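Local coordinates for protein synaptotagmin-4 (Rattus norvegicus, PDB 1W15) that takes part in the mobility of neuronal dense core vesicles through its interaction with KIF1A and contributes to dendrite formation by melanocytes, at residues R16-V21 against W147-D152; L50-V55 against V73-P78; F102-S107 against E114-L119. All coordinates share one frame; numbering follows the deposited sequence.

Contact 1: R16-V21 against W147-D152. With CA (calcium ion), chain D.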
loop_
_atom_site.group_PDB
_atom_site.type_symbol
_atom_site.label_atom_id
_atom_site.label_comp_id
_atom_site.label_asym_id
_atom_site.label_seq_id
_atom_site.Cartn_x
_atom_site.Cartn_y
_atom_site.Cartn_z
ATOM N N ARG A 16 0.695 3.322 25.894
ATOM C CA ARG A 16 0.454 4.317 24.785
ATOM C C ARG A 16 0.148 3.719 23.425
ATOM O O ARG A 16 -0.087 4.473 22.469
ATOM C CB ARG A 16 1.605 5.333 24.658
ATOM C CG ARG A 16 1.945 5.979 26.003
ATOM C CD ARG A 16 2.675 7.300 25.898
ATOM N NE ARG A 16 2.613 8.081 27.135
ATOM C CZ ARG A 16 1.495 8.616 27.625
ATOM N NH1 ARG A 16 0.331 8.431 26.993
ATOM N NH2 ARG A 16 1.529 9.321 28.755
ATOM N N GLY A 17 0.165 2.395 23.292
ATOM C CA GLY A 17 -0.166 1.829 22.010
ATOM C C GLY A 17 1.009 1.712 21.049
ATOM O O GLY A 17 2.165 1.945 21.400
ATOM N N GLU A 18 0.690 1.298 19.837
ATOM C CA GLU A 18 1.696 1.006 18.804
ATOM C C GLU A 18 1.281 1.574 17.464
ATOM O O GLU A 18 0.090 1.724 17.191
ATOM C CB GLU A 18 1.814 -0.496 18.587
ATOM C CG GLU A 18 2.414 -1.312 19.710
ATOM C CD GLU A 18 2.333 -2.796 19.388
ATOM O OE1 GLU A 18 3.067 -3.254 18.505
ATOM O OE2 GLU A 18 1.531 -3.479 20.018
ATOM N N LEU A 19 2.268 1.825 16.602
ATOM C CA LEU A 19 2.042 2.470 15.318
ATOM C C LEU A 19 2.855 1.735 14.269
ATOM O O LEU A 19 4.042 1.425 14.489
ATOM C CB LEU A 19 2.472 3.939 15.338
ATOM C CG LEU A 19 2.168 4.733 14.048
ATOM C CD1 LEU A 19 0.653 4.906 13.882
ATOM C CD2 LEU A 19 2.873 6.132 14.021
ATOM N N LEU A 20 2.179 1.352 13.192
ATOM C CA LEU A 20 2.834 0.594 12.110
ATOM C C LEU A 20 3.121 1.574 10.968
ATOM O O LEU A 20 2.192 2.253 10.451
ATOM C CB LEU A 20 1.883 -0.520 11.636
ATOM C CG LEU A 20 2.347 -1.335 10.435
ATOM C CD1 LEU A 20 3.624 -2.144 10.755
ATOM C CD2 LEU A 20 1.166 -2.294 10.002
ATOM N N VAL A 21 4.398 1.669 10.570
ATOM C CA VAL A 21 4.773 2.663 9.551
ATOM C C VAL A 21 5.724 1.988 8.560
ATOM O O VAL A 21 6.364 0.995 8.922
ATOM C CB VAL A 21 5.420 3.954 10.118
ATOM C CG1 VAL A 21 4.399 4.764 10.988
ATOM C CG2 VAL A 21 6.751 3.658 10.877
ATOM N N TRP A 147 6.334 -2.256 13.218
ATOM C CA TRP A 147 5.562 -1.799 14.399
ATOM C C TRP A 147 6.493 -1.154 15.412
ATOM O O TRP A 147 7.611 -1.649 15.644
ATOM C CB TRP A 147 4.890 -2.994 15.061
ATOM C CG TRP A 147 3.608 -3.445 14.418
ATOM C CD1 TRP A 147 3.388 -4.611 13.683
ATOM C CD2 TRP A 147 2.345 -2.765 14.484
ATOM N NE1 TRP A 147 2.066 -4.664 13.285
ATOM C CE2 TRP A 147 1.390 -3.577 13.788
ATOM C CE3 TRP A 147 1.916 -1.545 15.083
ATOM C CZ2 TRP A 147 0.018 -3.207 13.646
ATOM C CZ3 TRP A 147 0.564 -1.186 14.976
ATOM C CH2 TRP A 147 -0.370 -2.012 14.229
ATOM N N HIS A 148 6.068 -0.038 16.012
ATOM C CA HIS A 148 6.836 0.633 17.043
ATOM C C HIS A 148 5.932 0.935 18.214
ATOM O O HIS A 148 4.796 1.331 17.989
ATOM C CB HIS A 148 7.321 1.974 16.551
ATOM C CG HIS A 148 8.299 1.863 15.435
ATOM N ND1 HIS A 148 9.654 1.720 15.655
ATOM C CD2 HIS A 148 8.124 1.867 14.093
ATOM C CE1 HIS A 148 10.285 1.671 14.492
ATOM N NE2 HIS A 148 9.382 1.757 13.523
ATOM N N MET A 149 6.442 0.796 19.435
ATOM C CA MET A 149 5.723 1.322 20.638
ATOM C C MET A 149 5.754 2.847 20.604
ATOM O O MET A 149 6.747 3.452 20.202
ATOM C CB MET A 149 6.367 0.834 21.947
ATOM C CG MET A 149 6.450 -0.720 22.115
ATOM S SD MET A 149 4.818 -1.544 22.129
ATOM C CE MET A 149 3.945 -0.707 23.447
ATOM N N LEU A 150 4.651 3.470 20.993
ATOM C CA LEU A 150 4.565 4.907 21.086
ATOM C C LEU A 150 5.070 5.371 22.464
ATOM O O LEU A 150 4.916 4.658 23.448
ATOM C CB LEU A 150 3.100 5.345 20.886
ATOM C CG LEU A 150 2.618 5.098 19.438
ATOM C CD1 LEU A 150 1.109 5.131 19.329
ATOM C CD2 LEU A 150 3.200 6.137 18.485
ATOM N N CYS A 151 5.690 6.541 22.502
ATOM C CA CYS A 151 6.113 7.189 23.742
ATOM C C CYS A 151 5.214 8.353 24.092
ATOM O O CYS A 151 4.415 8.806 23.286
ATOM C CB CYS A 151 7.493 7.770 23.568
ATOM S SG CYS A 151 8.615 6.404 23.439
ATOM N N ASP A 152 5.397 8.862 25.309
ATOM C CA ASP A 152 4.756 10.099 25.732
ATOM C C ASP A 152 5.188 11.253 24.811
ATOM O O ASP A 152 6.367 11.369 24.450
ATOM C CB ASP A 152 5.126 10.389 27.191
ATOM C CG ASP A 152 4.461 11.661 27.719
ATOM O OD1 ASP A 152 3.228 11.855 27.476
ATOM O OD2 ASP A 152 5.103 12.535 28.365
HETATM CA CA CA D . 2.455 14.214 27.336
#

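Contact 2: L50-V55 against V73-P78. With CA (calcium ion), chain B.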
loop_
_atom_site.group_PDB
_atom_site.type_symbol
_atom_site.label_atom_id
_atom_site.label_comp_id
_atom_site.label_asym_id
_atom_site.label_seq_id
_atom_site.Cartn_x
_atom_site.Cartn_y
_atom_site.Cartn_z
ATOM N N LEU A 50 -13.397 6.524 24.022
ATOM C CA LEU A 50 -12.467 6.201 22.927
ATOM C C LEU A 50 -11.997 7.440 22.152
ATOM O O LEU A 50 -12.700 8.449 22.033
ATOM C CB LEU A 50 -13.062 5.145 21.983
ATOM C CG LEU A 50 -13.041 3.686 22.457
ATOM C CD1 LEU A 50 -14.034 2.824 21.681
ATOM C CD2 LEU A 50 -11.636 3.123 22.314
ATOM N N SER A 51 -10.784 7.363 21.649
ATOM C CA SER A 51 -10.196 8.504 20.997
ATOM C C SER A 51 -10.613 8.496 19.523
ATOM O O SER A 51 -11.160 7.495 19.025
ATOM C CB SER A 51 -8.683 8.498 21.203
ATOM O OG SER A 51 -8.063 7.464 20.425
ATOM N N ASP A 52 -10.374 9.624 18.856
ATOM C CA ASP A 52 -10.616 9.806 17.419
ATOM C C ASP A 52 -9.272 10.106 16.803
ATOM O O ASP A 52 -8.970 11.287 16.595
ATOM C CB ASP A 52 -11.553 10.997 17.216
ATOM C CG ASP A 52 -12.853 10.814 17.952
ATOM O OD1 ASP A 52 -13.523 9.800 17.720
ATOM O OD2 ASP A 52 -13.276 11.609 18.801
ATOM N N PRO A 53 -8.435 9.073 16.587
ATOM C CA PRO A 53 -7.041 9.315 16.204
ATOM C C PRO A 53 -6.778 9.798 14.781
ATOM O O PRO A 53 -7.467 9.394 13.856
ATOM C CB PRO A 53 -6.353 7.958 16.432
ATOM C CG PRO A 53 -7.503 6.925 16.320
ATOM C CD PRO A 53 -8.724 7.638 16.790
ATOM N N TYR A 54 -5.783 10.660 14.646
ATOM C CA TYR A 54 -5.137 10.924 13.351
ATOM C C TYR A 54 -3.646 11.007 13.626
ATOM O O TYR A 54 -3.221 11.046 14.790
ATOM C CB TYR A 54 -5.637 12.216 12.704
ATOM C CG TYR A 54 -5.362 13.499 13.460
ATOM C CD1 TYR A 54 -6.126 13.860 14.583
ATOM C CD2 TYR A 54 -4.348 14.357 13.040
ATOM C CE1 TYR A 54 -5.882 15.060 15.264
ATOM C CE2 TYR A 54 -4.066 15.562 13.727
ATOM C CZ TYR A 54 -4.817 15.883 14.824
ATOM O OH TYR A 54 -4.535 17.051 15.463
ATOM N N VAL A 55 -2.842 11.039 12.572
ATOM C CA VAL A 55 -1.420 11.069 12.768
ATOM C C VAL A 55 -0.827 12.238 11.999
ATOM O O VAL A 55 -1.108 12.440 10.797
ATOM C CB VAL A 55 -0.768 9.740 12.255
ATOM C CG1 VAL A 55 0.768 9.803 12.423
ATOM C CG2 VAL A 55 -1.385 8.569 13.012
ATOM N N VAL A 73 -8.823 11.616 10.063
ATOM C CA VAL A 73 -9.049 11.064 11.394
ATOM C C VAL A 73 -10.003 9.870 11.342
ATOM O O VAL A 73 -10.983 9.856 10.614
ATOM C CB VAL A 73 -9.588 12.134 12.351
ATOM C CG1 VAL A 73 -9.886 13.424 11.599
ATOM C CG2 VAL A 73 -10.844 11.652 13.056
ATOM N N LYS A 74 -9.677 8.873 12.170
ATOM C CA LYS A 74 -10.564 7.726 12.370
ATOM C C LYS A 74 -11.363 7.949 13.667
ATOM O O LYS A 74 -10.793 8.331 14.683
ATOM C CB LYS A 74 -9.726 6.458 12.365
ATOM C CG LYS A 74 -8.990 6.269 11.021
ATOM C CD LYS A 74 -10.029 6.249 9.874
ATOM C CE LYS A 74 -9.467 5.873 8.484
ATOM N NZ LYS A 74 -8.962 7.061 7.731
ATOM N N LYS A 75 -12.684 7.786 13.631
ATOM C CA LYS A 75 -13.533 8.149 14.796
ATOM C C LYS A 75 -13.692 7.039 15.864
ATOM O O LYS A 75 -13.929 5.864 15.527
ATOM C CB LYS A 75 -14.917 8.620 14.330
ATOM C CG LYS A 75 -14.919 10.010 13.682
ATOM C CD LYS A 75 -16.313 10.282 13.050
ATOM C CE LYS A 75 -16.729 11.756 13.153
ATOM N NZ LYS A 75 -18.126 11.957 12.645
ATOM N N CYS A 76 -13.546 7.433 17.135
ATOM C CA CYS A 76 -13.902 6.617 18.312
ATOM C C CYS A 76 -13.419 5.145 18.277
ATOM O O CYS A 76 -14.238 4.198 18.179
ATOM C CB CYS A 76 -15.414 6.695 18.548
ATOM S SG CYS A 76 -15.971 5.959 20.104
ATOM N N THR A 77 -12.101 4.962 18.383
ATOM C CA THR A 77 -11.482 3.639 18.241
ATOM C C THR A 77 -10.009 3.547 18.779
ATOM O O THR A 77 -9.183 4.442 18.515
ATOM C CB THR A 77 -11.623 3.138 16.730
ATOM O OG1 THR A 77 -10.938 1.886 16.539
ATOM C CG2 THR A 77 -10.978 4.139 15.717
ATOM N N PRO A 78 -9.674 2.440 19.479
ATOM C CA PRO A 78 -8.291 2.229 19.971
ATOM C C PRO A 78 -7.385 1.584 18.896
ATOM O O PRO A 78 -6.204 1.350 19.154
ATOM C CB PRO A 78 -8.489 1.259 21.153
ATOM C CG PRO A 78 -9.710 0.379 20.724
ATOM C CD PRO A 78 -10.546 1.279 19.808
HETATM CA CA CA B . -11.983 12.813 20.560
HETATM O O HOH W 1 -14.116 12.851 22.292
#

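Contact 3: F102-S107 against E114-L119. With CA (calcium ion), chain B.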
loop_
_atom_site.group_PDB
_atom_site.type_symbol
_atom_site.label_atom_id
_atom_site.label_comp_id
_atom_site.label_asym_id
_atom_site.label_seq_id
_atom_site.Cartn_x
_atom_site.Cartn_y
_atom_site.Cartn_z
ATOM N N PHE A 102 6.447 11.189 14.271
ATOM C CA PHE A 102 5.035 10.806 14.137
ATOM C C PHE A 102 4.327 11.120 15.454
ATOM O O PHE A 102 4.833 10.742 16.557
ATOM C CB PHE A 102 4.894 9.302 13.892
ATOM C CG PHE A 102 5.562 8.819 12.651
ATOM C CD1 PHE A 102 6.920 8.431 12.679
ATOM C CD2 PHE A 102 4.829 8.696 11.451
ATOM C CE1 PHE A 102 7.541 7.985 11.521
ATOM C CE2 PHE A 102 5.462 8.232 10.283
ATOM C CZ PHE A 102 6.790 7.872 10.319
ATOM N N LEU A 103 3.190 11.803 15.346
ATOM C CA LEU A 103 2.362 12.136 16.496
ATOM C C LEU A 103 0.977 11.557 16.259
ATOM O O LEU A 103 0.343 11.872 15.256
ATOM C CB LEU A 103 2.273 13.672 16.662
ATOM C CG LEU A 103 3.698 14.282 16.706
ATOM C CD1 LEU A 103 3.727 15.584 16.018
ATOM C CD2 LEU A 103 4.234 14.309 18.114
ATOM N N VAL A 104 0.536 10.702 17.177
ATOM C CA VAL A 104 -0.826 10.212 17.198
ATOM C C VAL A 104 -1.617 11.135 18.160
ATOM O O VAL A 104 -1.261 11.235 19.344
ATOM C CB VAL A 104 -0.898 8.729 17.651
ATOM C CG1 VAL A 104 -2.373 8.250 17.580
ATOM C CG2 VAL A 104 0.070 7.798 16.781
ATOM N N LEU A 105 -2.638 11.794 17.612
ATOM C CA LEU A 105 -3.407 12.839 18.292
ATOM C C LEU A 105 -4.849 12.446 18.307
ATOM O O LEU A 105 -5.314 11.732 17.408
ATOM C CB LEU A 105 -3.262 14.158 17.520
ATOM C CG LEU A 105 -1.803 14.690 17.521
ATOM C CD1 LEU A 105 -1.280 14.975 16.130
ATOM C CD2 LEU A 105 -1.889 15.954 18.372
ATOM N N ASP A 106 -5.577 12.950 19.306
ATOM C CA ASP A 106 -6.993 12.679 19.400
ATOM C C ASP A 106 -7.692 13.946 18.919
ATOM O O ASP A 106 -7.485 15.037 19.489
ATOM C CB ASP A 106 -7.322 12.384 20.859
ATOM C CG ASP A 106 -8.791 12.234 21.113
ATOM O OD1 ASP A 106 -9.548 11.749 20.254
ATOM O OD2 ASP A 106 -9.278 12.616 22.167
ATOM N N SER A 107 -8.484 13.816 17.854
ATOM C CA SER A 107 -9.239 14.951 17.352
ATOM C C SER A 107 -10.403 15.259 18.271
ATOM O O SER A 107 -11.243 14.393 18.544
ATOM C CB SER A 107 -9.692 14.654 15.921
ATOM O OG SER A 107 -10.600 15.640 15.503
ATOM N N GLU A 114 -5.113 16.374 21.912
ATOM C CA GLU A 114 -4.087 15.835 22.806
ATOM C C GLU A 114 -3.200 14.863 22.063
ATOM O O GLU A 114 -3.669 14.165 21.159
ATOM C CB GLU A 114 -4.775 15.133 23.969
ATOM C CG GLU A 114 -3.835 14.304 24.843
ATOM C CD GLU A 114 -4.394 14.163 26.253
ATOM O OE1 GLU A 114 -5.607 14.400 26.407
ATOM O OE2 GLU A 114 -3.628 13.864 27.210
ATOM N N VAL A 115 -1.909 14.851 22.404
ATOM C CA VAL A 115 -0.976 13.897 21.791
ATOM C C VAL A 115 -1.172 12.603 22.552
ATOM O O VAL A 115 -1.041 12.599 23.777
ATOM C CB VAL A 115 0.494 14.371 21.905
ATOM C CG1 VAL A 115 1.498 13.238 21.454
ATOM C CG2 VAL A 115 0.722 15.659 21.121
ATOM N N ILE A 116 -1.544 11.536 21.848
ATOM C CA ILE A 116 -1.774 10.228 22.455
ATOM C C ILE A 116 -0.423 9.501 22.581
ATOM O O ILE A 116 -0.148 8.806 23.579
ATOM C CB ILE A 116 -2.693 9.384 21.534
ATOM C CG1 ILE A 116 -4.123 9.926 21.475
ATOM C CG2 ILE A 116 -2.701 7.897 21.947
ATOM C CD1 ILE A 116 -4.968 9.194 20.368
ATOM N N GLY A 117 0.419 9.678 21.574
ATOM C CA GLY A 117 1.750 9.070 21.605
ATOM C C GLY A 117 2.636 9.627 20.541
ATOM O O GLY A 117 2.166 10.254 19.583
ATOM N N ARG A 118 3.927 9.382 20.693
ATOM C CA ARG A 118 4.881 9.922 19.743
ATOM C C ARG A 118 5.916 8.868 19.371
ATOM O O ARG A 118 6.296 8.048 20.199
ATOM C CB ARG A 118 5.592 11.105 20.440
ATOM C CG ARG A 118 6.715 11.783 19.674
ATOM C CD ARG A 118 7.063 13.192 20.376
ATOM N NE ARG A 118 8.183 13.864 19.725
ATOM C CZ ARG A 118 9.460 13.617 19.988
ATOM N NH1 ARG A 118 9.821 12.711 20.913
ATOM N NH2 ARG A 118 10.395 14.286 19.322
ATOM N N LEU A 119 6.451 8.996 18.167
ATOM C CA LEU A 119 7.474 8.085 17.653
ATOM C C LEU A 119 8.452 8.899 16.827
ATOM O O LEU A 119 8.027 9.691 15.958
ATOM C CB LEU A 119 6.808 7.004 16.774
ATOM C CG LEU A 119 7.803 6.161 15.936
ATOM C CD1 LEU A 119 8.742 5.312 16.887
ATOM C CD2 LEU A 119 7.103 5.355 14.865
HETATM CA CA CA B . -11.983 12.813 20.560
HETATM O O HOH W 2 -7.944 15.586 22.545
HETATM O O HOH W 1 -14.116 12.851 22.292
#

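Contact 1: R16-V21 against W147-D152
Trp147 lays its six-membered ring against Leu20, whose CB sits almost on the ring normal, 3.4 Å from the ring centroid: a CH-pi contact over the indole face. Trp147 CG stands beside its backbone N (chi1 -81°), while Leu20 CG is anti to its N (chi1 175°), so CD1 and CD2 spread along the indole. On the same face Met149, bent at chi2 and chi3, curls back and sets SD 3.4 Å from CG of Glu18, whose extended chain carries its carboxylate to a salt bridge with Arg40. Strands 18-21 and 147-149 are antiparallel: Leu19 N bonds His148 O and His148 N bonds Leu19 O, both at 2.9 Å. Beyond them Leu150 N bonds Gly17 O. Leu150 CD1 approaches Arg16 O at 3.4 Å, a carbonyl buried without a partner. The guanidinium of Arg16 runs alongside Asp152, whose OD1 lies over its face and binds a calcium ion at 2.5 Å, with C-terminal Gly153 as the other protein ligand. In the C2 beta-sandwich Leu19 and Leu150 pack on Val104 of strand 98-106, His148 ND1 and NE2 hydrogen-bond Ser128 OG and His132 ND1 of helix 128-138, and Trp147 packs on Val87 of a second subunit.

Contact 2: L50-V55 against V73-P78
Three backbone N-H groups of 73-78 are taken up by 50-55. Lys74 N meets Pro53 O and Thr77 N meets Ser51 O, each at 2.8 Å and nearly along the C=O axis. Between them Cys76 N bonds Asp52 OD1 at a very short 2.4 Å, approaching the anti lone pair, the one turned away from OD2. Asp52 CG is anti to its carbonyl carbon and beside its N (chi1 -58°), which brings OD1 to this amide and sends OD2 to a calcium ion at 2.5 Å; one carboxylate thus joins loop and metal, and the N-H bond would probably help fix its rotation. The pair lies at the calcium-binding end of the C2 beta-sandwich, where strand 53-61 begins and Asp106, Ser107 and Glu108 complete the site with a water. CA-H...O contacts accompany the backbone bonds, Asp52 CA lying 3.1 Å from Lys74 O and Cys76 CA close to Ser51 O. Apolar packing gathers at the two ends. Leu50 CD2 presses on Pro78 CD at 3.3 Å, an unusually close carbon-carbon approach, and Leu50 CB meets Cys76 SG at 3.6 Å. At the other end Tyr54 CB rests on Val73, its CG in the crowded position between N and carbonyl carbon (chi1 63°), and Tyr54 OH hydrogen-bonds Asn113 ND2.

Contact 3: F102-S107 against E114-L119
The Phe102 ring takes the carbonyl O of Leu119 at its edge, in plane, with CD1 3.7 Å from that oxygen, and Leu119 CD2 meets the same CD1; the two side chains run alongside each other in the same direction. The Arg118 guanidinium has Leu103 CD2 near its plane at one edge, while NE forms a salt bridge with Glu101. These groups belong to the beta hairpin of strands 98-106 and 114-121, an antiparallel pair at one border of a C2 beta-sandwich sheet. Phe102, Val104 and Leu119 face the sandwich interior, Phe102 reaching Leu19 and Val21 of the opposing sheet; Leu103, Leu105, Val115 and Arg118 lie on the other face. There Leu105 CD2 touches Val115 CG2 at 3.8 Å.

Phe102 N bonds Leu119 O almost straight, at 179°, and Val104 N bonds Gly117 O. A classic beta bulge then shifts the register by one: Ile116 and Gly117 both face Val104, whose O is gripped by two N-H groups, Ile116 N at a short 2.5 Å and Gly117 N at 3.2 Å. At the bulge Ile116 CB points toward the partner strand, and CD1 reaches Val104 CG1 (3.9 Å) and Asp106 CB. Beyond the bulge, Asp106 N bonds Glu114 O. Asp106 CG is anti to its N (chi1 174°), and its OD1 binds the calcium ion at 2.7 Å together with Ser107 O. Water 2 donates to Asp106 O and OD2 and accepts from Glu114 N at 3.0 Å.

Overall arrangement
Contact 1 closes nearly the whole C2B domain, and contacts 2 and 3 follow one another inside that loop. Contact 1 belongs to the sheet of strands 80-89, 31-40, 18-26 and 144-149; contact 3 and the strand side of contact 2 lie in the other, while 73-78 is the loop before strand 80-89. The centres of contacts 2 and 3, and of 1 and 3, are about 10 Å apart, those of 1 and 2 about 14 Å. His148 CB on Leu119 CD1 is one contact between the sheets, and Cys151 O probably bonds Arg118 N. Contacts 2 and 3, with Glu108, supply the protein ligands of one ion, seen with calcium present in a synaptotagmin that does not bind Ca2+.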